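Local coordinates for CRISPR-associated endonuclease C2c1 (Alicyclobacillus acidoterrestris, PDB 5U31), which cuts double-stranded DNA that matches its guide RNA next to a protospacer adjacent motif, using a metal-dependent RuvC nuclease domain, in bacterial defence against mobile genetic elements, at residues K146-V150 with E163-A167; M568-L572 with I817-A821; M894-S899 with L985-L989. The protein carries 3 engineered substitutions. All blocks are in the same frame, centred on the assembly; numbering follows the deposited sequence.

Two contacts share the RuvC core; the third lies in the REC lobe. Contacts 2 and 3 have centres about 15 Å apart and reach the same mixed sheet. Strand 566-572 turns Met-568 and Val-570 to the helix of contact 2, while Ser-569 lies against the helix of contact 3, with Ser-569 CB 4.3 Å from Leu-985 CB. The engineered Ala-571, at a RuvC active-site position, is on the strand of contact 2 but does not touch its helix; the side chain of Ala-896 in contact 3 is about 4 Å from that of the equally altered Ala-849. Contact 1 sits beside DNA, its centre about 48 Å and 50 Å from those of contacts 2 and 3.

Contact 1. Residues K146-V150 with E163-A167; sequences KPRWV and EKEKA. With nucleotides of chain D.
In the REC1 (Helical-1) domain, at the surface beside bound DNA, the first turn of one short helix packs on the next through a tryptophan. Pro-147 is the N-cap of the helix that Arg-148, Trp-149 and Val-150 begin; a weak hydrogen bond joins Val-150 N to Pro-147 O (3.0 Å). Backbones come closest at Trp-149 and Glu-163, CA to CA 5.3 Å. Trp-149, chi1 p and chi2 -94°, sets its indole across the flank of helix 161-172: its CB is 3.9 Å from Glu-163 CB and its CD1 4.1 Å from Ala-167 CB. Lys-164 runs out with chi1 to chi3 all t, so that its CE forms a CH-pi contact 3.7 Å from the centroid of the Trp-149 six-membered ring. Arg-148 puts CB 4.3 Å from Glu-163 CG and swings its guanidinium to DNA, CZ 3.5 Å from O3' of DC8 of chain D. Glu-154, further along helix 148-154, pairs with Lys-146, and Arg-170 on helix 161-172 brings a like charge close to Arg-148.

Contact 2. Residues M568-L572 with I817-A821; sequences MSVAL and IIMEA. Engineered in segment 568-572: Ala-571 (natural residue Asp). With nucleotides of chain B.
Strand 566-572 and helix 796-822 run nearly antiparallel, their short segments crossing at 154° with axes 10.1 Å apart. The strand is extended, so alternate side chains, Met-568 and Val-570, turn to the helix, and Ser-569 and the engineered Ala-571 (Asp in nature) lie out of its reach. Met-568 sits by Ala-821 (CA to CA 6.4 Å) and Val-570 by Ile-817 (8.1 Å).

The main bump is Met-568, a selenomethionine with chi1 and chi2 t and chi3 p. Its tip enters the hollow framed by Ile-817 and, one turn on, Glu-820 and Ala-821: Met-568 CE lies 3.4 Å from Ile-817 O, 3.6 Å from Ile-817 CG2 and 3.6 Å from Ala-821 CB, while Met-568 SE is 4.2 Å from Glu-820 CB. Ile-817 (m, t) answers in the other direction. Ile-817 CG2 meets Val-570 CG2 at 4.0 Å, and Ile-817 CD1 rests against Val-570 CG1 (4.2 Å) and Leu-572 CD2 (4.1 Å).

This is helix-on-sheet packing of the RNase H-like RuvC fold, on the central strand carrying one of the active-site positions; Ile-846 of the adjoining strand 845-850 also touches Met-568, Val-570 and Ala-821.

The contact to the strand is mainly apolar. Glu-820, which lends CB to it, uses its carboxylate for other partners: Glu-820 OE2 accepts hydrogen bonds from N1 (2.4 Å, very short) and N2 (2.6 Å) of guide-RNA nucleotide G9 of chain B, with Arg-617 paired to OE1; an apolar core contact thus adjoins a guanine-binding position.

Contact 3. Residues M894-S899 with L985-L989; sequences MYAAFS and LQQRL. With nucleotides of chain E.
Arg-988 reaches out with chi1 m and chi2 and chi3 t, and its guanidinium gives three hydrogen bonds to backbone carbonyls of the facing loop. Arg-988 NH1 binds Tyr-895 O at 2.6 Å and Ala-897 O at 2.9 Å, and Arg-988 NH2 also binds Ala-897 O, at 2.7 Å. Both oxygens lie near the guanidinium plane; Phe-993 adds a cation-pi contact. The loop is folded by a type II beta turn from Ala-896 to Ser-899, with Ser-899 N bonded to Ala-896 O at 3.0 Å and Phe-898 at phi/psi 64/24. That turn offers Phe-898 N to O3' of DT3 of chain E (3.0 Å), and Phe-898 lays its ring face over C5' of the same nucleotide. Residues 898-901 bind non-target single-stranded DNA.

In the RNase H-like RuvC fold, this is where the edge strand 890-895 runs out beside helix 977-990, which begins around the engineered Ala-978, at an active-site position. The segments come closest at Met-894 and Leu-985, CA to CA 6.0 Å. Met-894, a selenomethionine, lies along the helix: its CB is 3.9 Å from Leu-985 CD2, its SE 3.7 Å from Arg-988 CB, and its CE 3.8 Å from Leu-989 CD2. Leu-985 (m, t) brings CD2 against the turn, 3.4 Å from Ser-899 OG and 4.5 Å from Ala-896 CB. The engineered Ala-849 touches both Ala-896 and Leu-985 from strand 845-850.

Contact 1. Residues K146-V150 with E163-A167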
# COMPACT_ATOMS: atom_id res chain seq x y z
N LYS A 146 -14.18 -5.33 41.48
CA LYS A 146 -13.27 -5.87 42.47
C LYS A 146 -11.89 -6.10 41.87
O LYS A 146 -11.76 -6.44 40.69
CB LYS A 146 -13.82 -7.18 43.04
CG LYS A 146 -15.16 -7.01 43.76
CD LYS A 146 -15.62 -8.32 44.39
CE LYS A 146 -16.91 -8.15 45.17
NZ LYS A 146 -17.36 -9.42 45.81
N PRO A 147 -10.83 -5.90 42.65
CA PRO A 147 -9.47 -6.16 42.17
C PRO A 147 -9.29 -7.62 41.78
O PRO A 147 -10.03 -8.50 42.21
CB PRO A 147 -8.59 -5.78 43.37
CG PRO A 147 -9.43 -4.85 44.18
CD PRO A 147 -10.84 -5.34 44.02
N ARG A 148 -8.26 -7.86 40.96
CA ARG A 148 -8.03 -9.21 40.45
C ARG A 148 -7.72 -10.20 41.57
O ARG A 148 -8.10 -11.37 41.48
CB ARG A 148 -6.90 -9.21 39.42
CG ARG A 148 -7.19 -8.34 38.21
CD ARG A 148 -5.99 -8.25 37.29
NE ARG A 148 -6.11 -7.12 36.36
CZ ARG A 148 -5.75 -5.88 36.65
NH1 ARG A 148 -5.25 -5.58 37.84
NH2 ARG A 148 -5.90 -4.92 35.74
N TRP A 149 -7.05 -9.75 42.63
CA TRP A 149 -6.76 -10.65 43.74
C TRP A 149 -8.01 -10.99 44.53
O TRP A 149 -8.06 -12.04 45.18
CB TRP A 149 -5.69 -10.06 44.66
CG TRP A 149 -6.13 -8.85 45.43
CD1 TRP A 149 -5.96 -7.55 45.07
CD2 TRP A 149 -6.80 -8.84 46.70
NE1 TRP A 149 -6.48 -6.72 46.04
CE2 TRP A 149 -7.00 -7.49 47.05
CE3 TRP A 149 -7.24 -9.83 47.57
CZ2 TRP A 149 -7.64 -7.11 48.23
CZ3 TRP A 149 -7.88 -9.45 48.75
CH2 TRP A 149 -8.07 -8.10 49.06
N VAL A 150 -9.03 -10.12 44.51
CA VAL A 150 -10.29 -10.43 45.17
C VAL A 150 -11.07 -11.48 44.38
O VAL A 150 -11.75 -12.33 44.96
CB VAL A 150 -11.11 -9.15 45.39
CG1 VAL A 150 -12.46 -9.47 46.01
CG2 VAL A 150 -10.36 -8.18 46.27
N GLU A 163 -0.65 -11.63 43.87
CA GLU A 163 -1.53 -10.67 43.22
C GLU A 163 -2.03 -9.59 44.17
O GLU A 163 -2.37 -8.49 43.71
CB GLU A 163 -2.71 -11.38 42.56
CG GLU A 163 -3.36 -10.59 41.44
CD GLU A 163 -2.34 -10.00 40.48
OE1 GLU A 163 -2.28 -8.76 40.36
OE2 GLU A 163 -1.59 -10.78 39.86
N LYS A 164 -2.10 -9.86 45.47
CA LYS A 164 -2.37 -8.78 46.41
C LYS A 164 -1.14 -7.91 46.63
O LYS A 164 -1.28 -6.73 46.96
CB LYS A 164 -2.86 -9.34 47.75
CG LYS A 164 -3.37 -8.26 48.70
CD LYS A 164 -4.24 -8.84 49.80
CE LYS A 164 -4.96 -7.75 50.59
NZ LYS A 164 -4.40 -7.57 51.96
N GLU A 165 0.06 -8.47 46.42
CA GLU A 165 1.28 -7.67 46.48
C GLU A 165 1.34 -6.68 45.32
O GLU A 165 1.70 -5.51 45.52
CB GLU A 165 2.51 -8.57 46.46
CG GLU A 165 2.70 -9.44 47.69
CD GLU A 165 3.91 -10.36 47.58
OE1 GLU A 165 4.51 -10.42 46.49
OE2 GLU A 165 4.25 -11.02 48.59
N LYS A 166 0.99 -7.13 44.11
CA LYS A 166 1.09 -6.26 42.94
C LYS A 166 0.13 -5.08 43.02
O LYS A 166 0.38 -4.04 42.40
CB LYS A 166 0.84 -7.08 41.67
CG LYS A 166 1.21 -6.36 40.38
CD LYS A 166 2.55 -5.63 40.52
CE LYS A 166 3.13 -5.24 39.17
NZ LYS A 166 3.75 -6.41 38.48
N ALA A 167 -0.97 -5.22 43.77
CA ALA A 167 -1.89 -4.10 43.94
C ALA A 167 -1.25 -2.98 44.75
O ALA A 167 -1.33 -1.80 44.37
CB ALA A 167 -3.18 -4.58 44.61
P DC D 8 -9.11 -0.92 41.50
OP1 DC D 8 -8.52 -1.39 42.76
OP2 DC D 8 -8.36 0.04 40.66
O5' DC D 8 -9.39 -2.21 40.62
C5' DC D 8 -10.40 -2.19 39.65
C4' DC D 8 -10.37 -3.44 38.82
O4' DC D 8 -11.22 -3.26 37.67
C3' DC D 8 -9.00 -3.79 38.25
O3' DC D 8 -8.91 -5.18 37.98
C2' DC D 8 -8.97 -2.96 36.97
C1' DC D 8 -10.43 -3.00 36.52
N1 DC D 8 -10.89 -1.71 35.93
C2 DC D 8 -11.43 -1.70 34.64
O2 DC D 8 -11.53 -2.77 34.03
N3 DC D 8 -11.83 -0.52 34.10
C4 DC D 8 -11.71 0.61 34.80
N4 DC D 8 -12.12 1.74 34.24
C5 DC D 8 -11.15 0.62 36.12
C6 DC D 8 -10.76 -0.55 36.63

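Contact 2. Residues M568-L572 with I817-A821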
# COMPACT_ATOMS: atom_id res chain seq x y z
N MSE A 568 -1.80 -23.53 0.30
CA MSE A 568 -1.98 -22.96 -1.02
C MSE A 568 -1.03 -21.79 -1.23
O MSE A 568 -1.03 -20.83 -0.47
CB MSE A 568 -3.42 -22.50 -1.22
CG MSE A 568 -3.72 -22.07 -2.64
SE MSE A 568 -5.48 -21.27 -2.82
CE MSE A 568 -5.16 -19.65 -1.79
N SER A 569 -0.20 -21.87 -2.27
CA SER A 569 0.71 -20.79 -2.60
C SER A 569 0.08 -19.91 -3.67
O SER A 569 -0.63 -20.40 -4.54
CB SER A 569 2.07 -21.32 -3.06
OG SER A 569 1.92 -22.23 -4.14
N VAL A 570 0.34 -18.61 -3.59
CA VAL A 570 -0.32 -17.63 -4.43
C VAL A 570 0.73 -16.72 -5.05
O VAL A 570 1.55 -16.14 -4.34
CB VAL A 570 -1.34 -16.79 -3.63
CG1 VAL A 570 -2.03 -15.79 -4.54
CG2 VAL A 570 -2.34 -17.68 -2.95
N ALA A 571 0.69 -16.59 -6.37
CA ALA A 571 1.57 -15.70 -7.12
C ALA A 571 0.74 -14.54 -7.65
O ALA A 571 0.06 -14.67 -8.67
CB ALA A 571 2.28 -16.45 -8.24
N LEU A 572 0.80 -13.41 -6.96
CA LEU A 572 0.10 -12.22 -7.41
C LEU A 572 0.74 -11.67 -8.68
O LEU A 572 1.96 -11.74 -8.87
CB LEU A 572 0.10 -11.14 -6.33
CG LEU A 572 -0.51 -11.51 -4.98
CD1 LEU A 572 -0.26 -10.41 -3.97
CD2 LEU A 572 -2.00 -11.79 -5.14
N ILE A 817 -9.19 -15.43 -3.41
CA ILE A 817 -8.10 -16.22 -2.86
C ILE A 817 -8.58 -17.04 -1.67
O ILE A 817 -8.24 -18.22 -1.52
CB ILE A 817 -6.92 -15.31 -2.48
CG1 ILE A 817 -6.39 -14.57 -3.72
CG2 ILE A 817 -5.81 -16.12 -1.83
CD1 ILE A 817 -5.35 -13.51 -3.41
N ILE A 818 -9.41 -16.43 -0.82
CA ILE A 818 -9.85 -17.11 0.40
C ILE A 818 -10.88 -18.19 0.07
O ILE A 818 -10.81 -19.31 0.60
CB ILE A 818 -10.39 -16.08 1.40
CG1 ILE A 818 -9.23 -15.27 1.94
CG2 ILE A 818 -11.16 -16.75 2.53
CD1 ILE A 818 -9.60 -14.42 3.08
N MSE A 819 -11.82 -17.88 -0.81
CA MSE A 819 -12.79 -18.88 -1.23
C MSE A 819 -12.14 -20.11 -1.85
O MSE A 819 -12.58 -21.23 -1.62
CB MSE A 819 -13.78 -18.24 -2.19
CG MSE A 819 -14.74 -17.31 -1.49
SE MSE A 819 -15.72 -18.23 -0.08
CE MSE A 819 -16.05 -16.68 1.07
N GLU A 820 -11.08 -19.89 -2.64
CA GLU A 820 -10.33 -21.02 -3.20
C GLU A 820 -9.57 -21.77 -2.12
O GLU A 820 -9.54 -23.01 -2.12
CB GLU A 820 -9.38 -20.52 -4.29
CG GLU A 820 -9.83 -20.85 -5.70
CD GLU A 820 -9.47 -22.25 -6.12
OE1 GLU A 820 -8.49 -22.79 -5.59
OE2 GLU A 820 -10.17 -22.82 -6.98
N ALA A 821 -8.93 -21.04 -1.20
CA ALA A 821 -8.20 -21.69 -0.12
C ALA A 821 -9.12 -22.57 0.72
O ALA A 821 -8.76 -23.70 1.07
CB ALA A 821 -7.51 -20.64 0.76
P G B 9 -10.82 -30.50 -11.14
OP1 G B 9 -11.46 -30.36 -9.80
OP2 G B 9 -10.66 -31.84 -11.75
O5' G B 9 -11.63 -29.59 -12.16
C5' G B 9 -12.05 -28.27 -11.81
C4' G B 9 -12.54 -27.53 -13.03
O4' G B 9 -13.21 -26.29 -12.63
C3' G B 9 -11.46 -27.14 -14.04
O3' G B 9 -11.95 -27.33 -15.36
C2' G B 9 -11.28 -25.64 -13.78
O2' G B 9 -10.80 -24.91 -14.88
C1' G B 9 -12.69 -25.23 -13.39
N9 G B 9 -12.75 -23.99 -12.61
C8 G B 9 -13.37 -22.83 -12.99
N7 G B 9 -13.25 -21.88 -12.11
C5 G B 9 -12.51 -22.45 -11.09
C6 G B 9 -12.06 -21.89 -9.86
O6 G B 9 -12.25 -20.75 -9.42
N1 G B 9 -11.34 -22.81 -9.12
C2 G B 9 -11.06 -24.10 -9.50
N2 G B 9 -10.34 -24.81 -8.62
N3 G B 9 -11.47 -24.63 -10.64
C4 G B 9 -12.18 -23.76 -11.38

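Contact 3. Residues M894-S899 with L985-L989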
# COMPACT_ATOMS: atom_id res chain seq x y z
N MSE A 894 6.72 -16.31 1.80
CA MSE A 894 7.94 -17.07 1.54
C MSE A 894 8.96 -16.21 0.82
O MSE A 894 8.61 -15.38 -0.02
CB MSE A 894 7.64 -18.31 0.70
CG MSE A 894 7.96 -19.62 1.40
SE MSE A 894 9.84 -19.79 1.85
CE MSE A 894 9.65 -20.90 3.44
N TYR A 895 10.23 -16.42 1.16
CA TYR A 895 11.33 -15.71 0.52
C TYR A 895 11.27 -15.90 -0.99
O TYR A 895 11.37 -17.02 -1.49
CB TYR A 895 12.65 -16.21 1.08
CG TYR A 895 13.83 -15.39 0.65
CD1 TYR A 895 14.08 -14.15 1.24
CD2 TYR A 895 14.69 -15.83 -0.34
CE1 TYR A 895 15.16 -13.39 0.85
CE2 TYR A 895 15.76 -15.07 -0.73
CZ TYR A 895 16.00 -13.85 -0.13
OH TYR A 895 17.07 -13.09 -0.52
N ALA A 896 11.11 -14.80 -1.73
CA ALA A 896 10.68 -14.86 -3.12
C ALA A 896 11.80 -14.58 -4.12
O ALA A 896 11.53 -14.54 -5.32
CB ALA A 896 9.52 -13.89 -3.35
N ALA A 897 13.03 -14.37 -3.66
CA ALA A 897 14.11 -14.01 -4.57
C ALA A 897 14.39 -15.16 -5.53
O ALA A 897 14.61 -16.30 -5.10
CB ALA A 897 15.36 -13.63 -3.79
N PHE A 898 14.35 -14.87 -6.83
CA PHE A 898 14.51 -15.84 -7.90
C PHE A 898 13.40 -16.89 -7.93
O PHE A 898 13.60 -17.97 -8.47
CB PHE A 898 15.87 -16.54 -7.82
CG PHE A 898 17.03 -15.59 -7.90
CD1 PHE A 898 17.45 -15.11 -9.13
CD2 PHE A 898 17.68 -15.17 -6.76
CE1 PHE A 898 18.50 -14.24 -9.21
CE2 PHE A 898 18.73 -14.30 -6.83
CZ PHE A 898 19.15 -13.83 -8.06
N SER A 899 12.22 -16.59 -7.38
CA SER A 899 11.11 -17.53 -7.44
C SER A 899 10.59 -17.71 -8.85
O SER A 899 10.02 -18.76 -9.17
CB SER A 899 9.95 -17.05 -6.55
OG SER A 899 10.29 -17.16 -5.19
N LEU A 985 7.52 -21.25 -4.36
CA LEU A 985 7.24 -20.93 -2.97
C LEU A 985 6.89 -22.19 -2.18
O LEU A 985 7.36 -22.38 -1.06
CB LEU A 985 6.10 -19.91 -2.88
CG LEU A 985 6.34 -18.59 -3.61
CD1 LEU A 985 5.21 -17.63 -3.35
CD2 LEU A 985 7.66 -17.98 -3.20
N GLN A 986 6.08 -23.06 -2.77
CA GLN A 986 5.75 -24.32 -2.12
C GLN A 986 7.00 -25.16 -1.90
O GLN A 986 7.22 -25.70 -0.81
CB GLN A 986 4.73 -25.09 -2.95
CG GLN A 986 3.98 -26.11 -2.15
CD GLN A 986 2.72 -25.56 -1.54
OE1 GLN A 986 2.25 -26.04 -0.52
NE2 GLN A 986 2.15 -24.54 -2.18
N GLN A 987 7.85 -25.27 -2.93
CA GLN A 987 9.07 -26.07 -2.81
C GLN A 987 10.00 -25.51 -1.74
O GLN A 987 10.70 -26.27 -1.07
CB GLN A 987 9.77 -26.14 -4.17
CG GLN A 987 10.99 -27.05 -4.20
CD GLN A 987 12.27 -26.34 -3.81
OE1 GLN A 987 12.39 -25.12 -3.97
NE2 GLN A 987 13.23 -27.09 -3.30
N ARG A 988 10.02 -24.19 -1.57
CA ARG A 988 10.87 -23.58 -0.55
C ARG A 988 10.31 -23.77 0.85
O ARG A 988 11.07 -23.75 1.82
CB ARG A 988 11.04 -22.09 -0.84
CG ARG A 988 11.74 -21.83 -2.15
CD ARG A 988 11.95 -20.37 -2.40
NE ARG A 988 12.77 -20.19 -3.60
CZ ARG A 988 13.28 -19.03 -3.99
NH1 ARG A 988 13.06 -17.94 -3.28
NH2 ARG A 988 14.01 -18.97 -5.10
N LEU A 989 8.99 -23.95 0.98
CA LEU A 989 8.39 -24.18 2.29
C LEU A 989 8.86 -25.51 2.87
O LEU A 989 9.36 -25.57 4.00
CB LEU A 989 6.87 -24.16 2.17
CG LEU A 989 6.01 -23.58 3.30
CD1 LEU A 989 4.92 -24.56 3.70
CD2 LEU A 989 6.84 -23.17 4.49
P DT E 3 17.82 -8.80 -9.37
OP1 DT E 3 16.77 -7.85 -9.80
OP2 DT E 3 19.14 -8.31 -8.89
O5' DT E 3 17.23 -9.74 -8.24
C5' DT E 3 17.07 -11.11 -8.49
C4' DT E 3 15.87 -11.64 -7.75
O4' DT E 3 15.87 -11.10 -6.40
C3' DT E 3 14.53 -11.26 -8.35
O3' DT E 3 13.64 -12.38 -8.29
C2' DT E 3 14.06 -10.10 -7.48
C1' DT E 3 14.65 -10.47 -6.12
N1 DT E 3 14.92 -9.29 -5.22
C2 DT E 3 14.51 -9.33 -3.90
O2 DT E 3 13.92 -10.27 -3.41
N3 DT E 3 14.82 -8.21 -3.17
C4 DT E 3 15.49 -7.08 -3.61
O4 DT E 3 15.72 -6.12 -2.87
C5 DT E 3 15.89 -7.11 -5.00
C7 DT E 3 16.62 -5.94 -5.60
C6 DT E 3 15.59 -8.20 -5.72
P DG E 4 12.66 -12.71 -9.52
OP1 DG E 4 12.46 -14.17 -9.59
OP2 DG E 4 13.13 -11.97 -10.71
O5' DG E 4 11.27 -12.07 -9.06
C5' DG E 4 10.59 -12.60 -7.94
C4' DG E 4 9.56 -11.62 -7.45
O4' DG E 4 10.22 -10.57 -6.71
C3' DG E 4 8.81 -10.91 -8.56
O3' DG E 4 7.67 -11.67 -8.92
C2' DG E 4 8.41 -9.59 -7.90
C1' DG E 4 9.56 -9.34 -6.92
N9 DG E 4 10.53 -8.36 -7.39
C8 DG E 4 10.88 -8.07 -8.69
N7 DG E 4 11.78 -7.13 -8.79
C5 DG E 4 12.06 -6.78 -7.47
C6 DG E 4 12.96 -5.82 -6.95
O6 DG E 4 13.72 -5.07 -7.57
N1 DG E 4 12.93 -5.79 -5.56
C2 DG E 4 12.12 -6.59 -4.77
N2 DG E 4 12.23 -6.41 -3.44
N3 DG E 4 11.28 -7.49 -5.24
C4 DG E 4 11.30 -7.53 -6.60